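Local atomic coordinates of EvdO2 (Micromonospora carbonacea, PDB entry 4XAB), a protein that probably acts as a metal-dependent oxygenase with a double-stranded beta-helix fold, carrying out an oxidative cyclization in orthosomycin antibiotic biosynthesis. Residues 169-174 against 210-215; 161-166 against 189-194. All coordinates share one frame; numbering follows the deposited sequence.

Contact 1. Residues 169-174 against 210-215; sequences GPVLPH and DFRTPH. With NI (nickel (II) ion), chain B.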
ATOM      1  N   GLY A 169     -11.057   2.419 -15.617  1.00 14.84           N
ATOM      2  CA  GLY A 169     -12.351   1.756 -15.530  1.00 15.48           C
ATOM      3  C   GLY A 169     -13.136   2.298 -14.351  1.00 17.84           C
ATOM      4  O   GLY A 169     -12.719   3.257 -13.700  1.00 17.31           O
ATOM      5  N   PRO A 170     -14.284   1.678 -14.053  1.00 19.54           N
ATOM      6  CA  PRO A 170     -15.075   2.151 -12.915  1.00 20.11           C
ATOM      7  C   PRO A 170     -14.444   1.769 -11.586  1.00 15.49           C
ATOM      8  O   PRO A 170     -13.537   0.921 -11.530  1.00 16.63           O
ATOM      9  CB  PRO A 170     -16.415   1.435 -13.100  1.00 29.25           C
ATOM     10  CG  PRO A 170     -16.046   0.157 -13.791  1.00 27.83           C
ATOM     11  CD  PRO A 170     -14.879   0.496 -14.702  1.00 19.44           C
ATOM     12  N   VAL A 171     -14.919   2.393 -10.517  1.00 18.19           N
ATOM     13  CA  VAL A 171     -14.752   1.803  -9.203  1.00 17.84           C
ATOM     14  C   VAL A 171     -15.708   0.624  -9.216  1.00 18.65           C
ATOM     15  O   VAL A 171     -16.923   0.786  -9.292  1.00 19.03           O
ATOM     16  CB  VAL A 171     -15.048   2.780  -8.064  1.00 19.67           C
ATOM     17  CG1 VAL A 171     -14.956   2.051  -6.717  1.00 18.19           C
ATOM     18  CG2 VAL A 171     -14.061   3.938  -8.115  1.00 26.09           C
ATOM     19  N   LEU A 172     -15.116  -0.561  -9.215  1.00 15.99           N
ATOM     20  CA  LEU A 172     -15.813  -1.835  -9.338  1.00 15.81           C
ATOM     21  C   LEU A 172     -16.707  -2.110  -8.145  1.00 16.33           C
ATOM     22  O   LEU A 172     -16.503  -1.545  -7.078  1.00 16.58           O
ATOM     23  CB  LEU A 172     -14.772  -2.941  -9.489  1.00 15.33           C
ATOM     24  CG  LEU A 172     -13.955  -2.807 -10.767  1.00 16.00           C
ATOM     25  CD1 LEU A 172     -12.693  -3.650 -10.706  1.00 19.84           C
ATOM     26  CD2 LEU A 172     -14.826  -3.188 -11.966  1.00 17.89           C
ATOM     27  N   PRO A 173     -17.721  -2.969  -8.327  1.00 19.81           N
ATOM     28  CA  PRO A 173     -18.533  -3.314  -7.160  1.00 21.93           C
ATOM     29  C   PRO A 173     -17.668  -3.950  -6.078  1.00 21.02           C
ATOM     30  O   PRO A 173     -16.919  -4.881  -6.362  1.00 21.18           O
ATOM     31  CB  PRO A 173     -19.552  -4.310  -7.718  1.00 21.30           C
ATOM     32  CG  PRO A 173     -19.656  -3.975  -9.170  1.00 24.62           C
ATOM     33  CD  PRO A 173     -18.252  -3.555  -9.570  1.00 19.44           C
ATOM     34  N   HIS A 174     -17.764  -3.449  -4.857  1.00 19.77           N
ATOM     35  CA  HIS A 174     -17.043  -4.059  -3.747  1.00 21.51           C
ATOM     36  C   HIS A 174     -18.030  -4.504  -2.680  1.00 20.98           C
ATOM     37  O   HIS A 174     -19.164  -4.027  -2.614  1.00 19.79           O
ATOM     38  CB  HIS A 174     -16.028  -3.086  -3.122  1.00 16.17           C
ATOM     39  CG  HIS A 174     -14.792  -2.857  -3.943  1.00 16.51           C
ATOM     40  ND1 HIS A 174     -14.818  -2.295  -5.204  1.00 14.99           N
ATOM     41  CD2 HIS A 174     -13.484  -3.072  -3.656  1.00 21.80           C
ATOM     42  CE1 HIS A 174     -13.579  -2.184  -5.660  1.00 15.58           C
ATOM     43  NE2 HIS A 174     -12.754  -2.654  -4.742  1.00 16.60           N
ATOM     44  N   ASP A 210      -2.111   4.163  -8.666  1.00 11.18           N
ATOM     45  CA  ASP A 210      -3.229   5.107  -8.595  1.00 11.27           C
ATOM     46  C   ASP A 210      -4.322   4.628  -7.631  1.00 15.13           C
ATOM     47  O   ASP A 210      -4.485   3.433  -7.407  1.00 12.46           O
ATOM     48  CB  ASP A 210      -3.806   5.309  -9.997  1.00 11.73           C
ATOM     49  CG  ASP A 210      -4.866   6.398 -10.047  1.00 20.96           C
ATOM     50  OD1 ASP A 210      -6.079   6.090  -9.961  1.00 17.30           O
ATOM     51  OD2 ASP A 210      -4.478   7.568 -10.164  1.00 20.26           O
ATOM     52  N   PHE A 211      -5.074   5.567  -7.065  1.00 12.83           N
ATOM     53  CA  PHE A 211      -6.188   5.226  -6.194  1.00 14.70           C
ATOM     54  C   PHE A 211      -7.199   4.285  -6.855  1.00 15.93           C
ATOM     55  O   PHE A 211      -7.945   3.584  -6.158  1.00 17.98           O
ATOM     56  CB  PHE A 211      -6.909   6.502  -5.737  1.00 16.54           C
ATOM     57  CG  PHE A 211      -6.233   7.222  -4.604  1.00 13.48           C
ATOM     58  CD1 PHE A 211      -5.149   6.670  -3.949  1.00 21.84           C
ATOM     59  CD2 PHE A 211      -6.697   8.466  -4.197  1.00 15.77           C
ATOM     60  CE1 PHE A 211      -4.535   7.342  -2.898  1.00 22.84           C
ATOM     61  CE2 PHE A 211      -6.095   9.133  -3.142  1.00 20.68           C
ATOM     62  CZ  PHE A 211      -5.010   8.571  -2.498  1.00 24.40           C
ATOM     63  N   ARG A 212      -7.258   4.275  -8.185  1.00 13.53           N
ATOM     64  CA  ARG A 212      -8.278   3.459  -8.858  1.00 16.18           C
ATOM     65  C   ARG A 212      -7.719   2.176  -9.496  1.00 17.96           C
ATOM     66  O   ARG A 212      -8.460   1.401 -10.090  1.00 16.13           O
ATOM     67  CB  ARG A 212      -9.001   4.296  -9.913  1.00 19.78           C
ATOM     68  CG  ARG A 212     -10.461   3.931 -10.104  1.00 28.68           C
ATOM     69  CD  ARG A 212     -11.170   4.968 -10.959  1.00 29.40           C
ATOM     70  NE  ARG A 212     -11.662   6.104 -10.184  1.00 35.53           N
ATOM     71  CZ  ARG A 212     -12.447   7.054 -10.685  1.00 36.94           C
ATOM     72  NH1 ARG A 212     -12.805   7.004 -11.960  1.00 38.55           N
ATOM     73  NH2 ARG A 212     -12.869   8.054  -9.923  1.00 36.48           N
ATOM     74  N   THR A 213      -6.421   1.934  -9.380  1.00 13.58           N
ATOM     75  CA  THR A 213      -5.893   0.698  -9.954  1.00 11.42           C
ATOM     76  C   THR A 213      -6.207  -0.520  -9.090  1.00 10.64           C
ATOM     77  O   THR A 213      -5.808  -0.572  -7.935  1.00 14.31           O
ATOM     78  CB  THR A 213      -4.373   0.792 -10.144  1.00 13.00           C
ATOM     79  OG1 THR A 213      -4.085   1.991 -10.860  1.00 11.79           O
ATOM     80  CG2 THR A 213      -3.842  -0.425 -10.920  1.00 13.70           C
ATOM     81  N   PRO A 214      -6.914  -1.516  -9.653  1.00 12.66           N
ATOM     82  CA  PRO A 214      -7.177  -2.708  -8.835  1.00 12.51           C
ATOM     83  C   PRO A 214      -5.886  -3.438  -8.484  1.00 14.83           C
ATOM     84  O   PRO A 214      -4.981  -3.553  -9.331  1.00 13.72           O
ATOM     85  CB  PRO A 214      -8.069  -3.578  -9.738  1.00 13.91           C
ATOM     86  CG  PRO A 214      -8.662  -2.614 -10.736  1.00 14.03           C
ATOM     87  CD  PRO A 214      -7.555  -1.600 -10.975  1.00 14.03           C
ATOM     88  N   HIS A 215      -5.778  -3.890  -7.239  1.00 13.18           N
ATOM     89  CA  HIS A 215      -4.617  -4.682  -6.856  1.00 15.06           C
ATOM     90  C   HIS A 215      -4.966  -5.766  -5.851  1.00 15.63           C
ATOM     91  O   HIS A 215      -6.009  -5.731  -5.211  1.00 14.92           O
ATOM     92  CB  HIS A 215      -3.485  -3.787  -6.311  1.00 13.86           C
ATOM     93  CG  HIS A 215      -3.920  -2.812  -5.255  1.00 15.49           C
ATOM     94  ND1 HIS A 215      -4.629  -1.667  -5.544  1.00 13.37           N
ATOM     95  CD2 HIS A 215      -3.709  -2.796  -3.918  1.00 16.55           C
ATOM     96  CE1 HIS A 215      -4.861  -1.002  -4.424  1.00 14.72           C
ATOM     97  NE2 HIS A 215      -4.301  -1.656  -3.426  1.00 14.99           N
TER
HETATM   98 NI    NI B 301      -4.836  -1.176  -1.481  1.00 16.57          NI
HETATM   99  O   HOH W   1     -11.649   5.695 -13.968  1.00 27.48           O
HETATM  100  O   HOH W   2      -3.220   0.011  -1.332  1.00 22.78           O
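Arg-212 and Pro-214 meet Gly-169, Val-171 and Leu-172 beside the metal site of the double-stranded beta-helix, on the loop that delivers the second histidine of a two-histidine, one-carboxylate triad. The arginine chain reaches across Val-171 at about a right angle, and CG2 of the valine lies 3.8 Å from its NE. A bend at chi3 (-85°) turns the guanidinium so that NH1 reaches a water 2.7 Å away, which donates in turn to Gly-169 O; NH2 forms a salt bridge with Glu-132. Replacing Arg-212 with an alanine would probably strand Glu-132 without its cationic mate and leave the bridging water without a donor from this side. Further along, Leu-172 CD1 packs on Pro-214 CG at 4.2 Å. His-215 binds nickel through NE2 at 2.1 Å with His-129 and Asp-131, while its ND1 gives a nearly straight bond (165°) to Thr-213 O, in both the ring plane and the carbonyl plane, fixing the imidazole's rotation. Gln-130 ties the two loops together, bonding to Pro-170 O, Leu-172 N and Arg-212 O. The contact thus sets the connection from strand 206-210 to strand 215-217 against the loop that leads from strand 160-162 to strand 175-176.

Contact 2. Residues 161-166 against 189-194; sequences HYLPGG and DDVDPT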
ATOM      1  N   HIS A 161      -0.082  -7.508  -7.054  1.00 14.90           N
ATOM      2  CA  HIS A 161      -0.470  -7.778  -8.425  1.00 11.79           C
ATOM      3  C   HIS A 161      -1.441  -6.685  -8.828  1.00 13.54           C
ATOM      4  O   HIS A 161      -2.262  -6.271  -8.013  1.00 14.41           O
ATOM      5  CB  HIS A 161      -1.168  -9.133  -8.566  1.00 13.67           C
ATOM      6  CG  HIS A 161      -0.385 -10.296  -8.036  1.00 16.18           C
ATOM      7  ND1 HIS A 161      -0.143 -11.429  -8.784  1.00 21.08           N
ATOM      8  CD2 HIS A 161       0.143 -10.535  -6.811  1.00 15.03           C
ATOM      9  CE1 HIS A 161       0.532 -12.301  -8.055  1.00 23.80           C
ATOM     10  NE2 HIS A 161       0.722 -11.783  -6.854  1.00 18.07           N
ATOM     11  N   TYR A 162      -1.386  -6.261 -10.081  1.00 12.86           N
ATOM     12  CA  TYR A 162      -2.275  -5.208 -10.576  1.00 10.90           C
ATOM     13  C   TYR A 162      -3.097  -5.605 -11.789  1.00 14.71           C
ATOM     14  O   TYR A 162      -2.714  -6.493 -12.543  1.00 14.58           O
ATOM     15  CB  TYR A 162      -1.461  -3.972 -10.957  1.00 11.29           C
ATOM     16  CG  TYR A 162      -0.747  -3.334  -9.813  1.00 11.83           C
ATOM     17  CD1 TYR A 162       0.623  -3.480  -9.662  1.00 16.67           C
ATOM     18  CD2 TYR A 162      -1.430  -2.568  -8.894  1.00 12.81           C
ATOM     19  CE1 TYR A 162       1.287  -2.871  -8.630  1.00 16.58           C
ATOM     20  CE2 TYR A 162      -0.788  -1.976  -7.853  1.00 13.45           C
ATOM     21  CZ  TYR A 162       0.580  -2.129  -7.717  1.00 16.49           C
ATOM     22  OH  TYR A 162       1.231  -1.514  -6.672  1.00 19.58           O
ATOM     23  N   LEU A 163      -4.219  -4.911 -11.990  1.00 14.31           N
ATOM     24  CA  LEU A 163      -4.945  -4.991 -13.255  1.00 12.73           C
ATOM     25  C   LEU A 163      -4.570  -3.792 -14.113  1.00 13.59           C
ATOM     26  O   LEU A 163      -5.065  -2.692 -13.875  1.00 16.23           O
ATOM     27  CB  LEU A 163      -6.464  -5.009 -13.032  1.00 16.70           C
ATOM     28  CG  LEU A 163      -7.229  -5.170 -14.347  1.00 23.06           C
ATOM     29  CD1 LEU A 163      -7.108  -6.596 -14.835  1.00 21.48           C
ATOM     30  CD2 LEU A 163      -8.698  -4.765 -14.206  1.00 27.42           C
ATOM     31  N   PRO A 164      -3.682  -3.991 -15.104  1.00 15.98           N
ATOM     32  CA  PRO A 164      -3.218  -2.862 -15.918  1.00 12.77           C
ATOM     33  C   PRO A 164      -4.368  -2.131 -16.590  1.00 15.54           C
ATOM     34  O   PRO A 164      -5.232  -2.772 -17.196  1.00 20.15           O
ATOM     35  CB  PRO A 164      -2.318  -3.522 -16.969  1.00 15.11           C
ATOM     36  CG  PRO A 164      -1.880  -4.820 -16.343  1.00 15.56           C
ATOM     37  CD  PRO A 164      -3.069  -5.268 -15.527  1.00 14.17           C
ATOM     38  N   GLY A 165      -4.367  -0.807 -16.476  1.00 16.21           N
ATOM     39  CA  GLY A 165      -5.352   0.005 -17.154  1.00 17.72           C
ATOM     40  C   GLY A 165      -6.629   0.156 -16.360  1.00 16.72           C
ATOM     41  O   GLY A 165      -7.511   0.927 -16.740  1.00 16.33           O
ATOM     42  N   GLY A 166      -6.727  -0.560 -15.239  1.00 15.66           N
ATOM     43  CA  GLY A 166      -7.966  -0.582 -14.471  1.00 15.37           C
ATOM     44  C   GLY A 166      -8.332   0.744 -13.835  1.00 15.88           C
ATOM     45  O   GLY A 166      -9.478   0.952 -13.421  1.00 16.65           O
ATOM     46  N   ASP A 189     -15.092  -9.002  -6.769  1.00 22.81           N
ATOM     47  CA  ASP A 189     -15.015 -10.254  -7.518  1.00 22.12           C
ATOM     48  C   ASP A 189     -14.794  -9.965  -8.995  1.00 24.01           C
ATOM     49  O   ASP A 189     -14.671 -10.872  -9.809  1.00 29.03           O
ATOM     50  CB  ASP A 189     -16.302 -11.073  -7.359  1.00 27.07           C
ATOM     51  CG  ASP A 189     -16.541 -11.530  -5.931  1.00 30.32           C
ATOM     52  OD1 ASP A 189     -15.562 -11.882  -5.238  1.00 35.84           O
ATOM     53  OD2 ASP A 189     -17.718 -11.546  -5.509  1.00 37.47           O
ATOM     54  N   ASP A 190     -14.759  -8.688  -9.339  1.00 21.18           N
ATOM     55  CA  ASP A 190     -14.837  -8.290 -10.735  1.00 19.23           C
ATOM     56  C   ASP A 190     -13.495  -7.962 -11.362  1.00 27.69           C
ATOM     57  O   ASP A 190     -13.380  -7.029 -12.156  1.00 31.91           O
ATOM     58  CB  ASP A 190     -15.805  -7.106 -10.853  1.00 21.43           C
ATOM     59  CG  ASP A 190     -17.242  -7.519 -10.565  1.00 31.15           C
ATOM     60  OD1 ASP A 190     -17.693  -8.514 -11.165  1.00 35.75           O
ATOM     61  OD2 ASP A 190     -17.918  -6.882  -9.726  1.00 33.44           O
ATOM     62  N   VAL A 191     -12.480  -8.753 -11.013  1.00 21.83           N
ATOM     63  CA  VAL A 191     -11.187  -8.690 -11.683  1.00 22.23           C
ATOM     64  C   VAL A 191     -10.848 -10.076 -12.227  1.00 25.92           C
ATOM     65  O   VAL A 191     -10.994 -11.072 -11.523  1.00 27.55           O
ATOM     66  CB  VAL A 191     -10.048  -8.217 -10.735  1.00 20.27           C
ATOM     67  CG1 VAL A 191      -8.696  -8.254 -11.454  1.00 23.35           C
ATOM     68  CG2 VAL A 191     -10.330  -6.816 -10.213  1.00 18.55           C
ATOM     69  N   ASP A 192     -10.412 -10.136 -13.477  1.00 26.14           N
ATOM     70  CA  ASP A 192      -9.992 -11.396 -14.079  1.00 27.15           C
ATOM     71  C   ASP A 192      -8.516 -11.634 -13.760  1.00 24.72           C
ATOM     72  O   ASP A 192      -7.658 -10.923 -14.269  1.00 24.91           O
ATOM     73  CB  ASP A 192     -10.229 -11.357 -15.590  1.00 33.50           C
ATOM     74  CG  ASP A 192      -9.935 -12.680 -16.273  1.00 38.91           C
ATOM     75  OD1 ASP A 192      -9.459 -13.629 -15.611  1.00 37.79           O
ATOM     76  OD2 ASP A 192     -10.179 -12.760 -17.492  1.00 48.45           O
ATOM     77  N   PRO A 193      -8.225 -12.635 -12.914  1.00 28.33           N
ATOM     78  CA  PRO A 193      -6.858 -12.894 -12.450  1.00 32.59           C
ATOM     79  C   PRO A 193      -5.880 -13.192 -13.584  1.00 30.66           C
ATOM     80  O   PRO A 193      -4.693 -12.950 -13.411  1.00 23.87           O
ATOM     81  CB  PRO A 193      -7.019 -14.123 -11.542  1.00 39.64           C
ATOM     82  CG  PRO A 193      -8.461 -14.148 -11.175  1.00 41.16           C
ATOM     83  CD  PRO A 193      -9.180 -13.609 -12.368  1.00 30.66           C
ATOM     84  N   THR A 194      -6.356 -13.694 -14.722  1.00 32.56           N
ATOM     85  CA  THR A 194      -5.454 -13.973 -15.836  1.00 38.20           C
ATOM     86  C   THR A 194      -4.983 -12.688 -16.506  1.00 35.92           C
ATOM     87  O   THR A 194      -4.058 -12.713 -17.311  1.00 31.20           O
ATOM     88  CB  THR A 194      -6.106 -14.870 -16.904  1.00 47.00           C
ATOM     89  OG1 THR A 194      -6.885 -14.067 -17.805  1.00 46.94           O
ATOM     90  CG2 THR A 194      -6.988 -15.896 -16.247  1.00 47.63           C
TER
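Leu-163, where the chain leaves strand 160-162, faces Val-191 in the loop after strand 186-187, their CA atoms 7.4 Å apart. It opens a type II beta turn closed by Gly-166 N on Leu-163 O at 3.0 Å, a turn at the end of the middle strand of the small antiparallel sheet of the double-stranded beta-helix. Gly-165 takes the positive-phi position of this turn (86°), where a side chain would collide with the carbonyl oxygen of Pro-164. The two side chains point at one another and run antiparallel alongside, a small apolar contact near the surface. Leucine CG stands anti to the backbone N (chi1 -177°), which carries the isobutyl group out from the turn until CD1 lies 4.1 Å from Val-191 CG1. The same CD1 comes within 4.4 Å of Asp-192 O, so one methyl spans the side chain of Val-191 and the backbone after it. Neither residue relies on this pair alone: Leu-163 also touches Ser-195, and Val-191 rests on Trp-128. Beyond the apolar pair, the 189-194 loop shapes itself with an Asx turn, in which Thr-194 N donates to Asp-192 OD1 at 3.2 Å, approaching from above the carboxylate plane.

The segments alternate along the chain, in the order 161-166, 169-174, 189-194 and 210-215, so contacts 1 and 2 interlock, and their centres lie about 9 Å apart. The small sheet of strands 197-198, 160-162 and 215-217 joins them: Leu-163 N probably donates to Pro-214 O at 3.1 Å, and His-215 CB packs against Tyr-162 CD2 at 3.5 Å. A second contact, of packing alone, joins loops 169-174 and 189-194, where Pro-173 CD touches Asp-190 OD2. Contact 1 holds the nickel ligand His-215, whereas in contact 2 the side chain of Val-191 is about 12 Å from the metal. Loops distant in sequence are thus linked, through the small sheet, to the strand that starts with one of the three protein ligands.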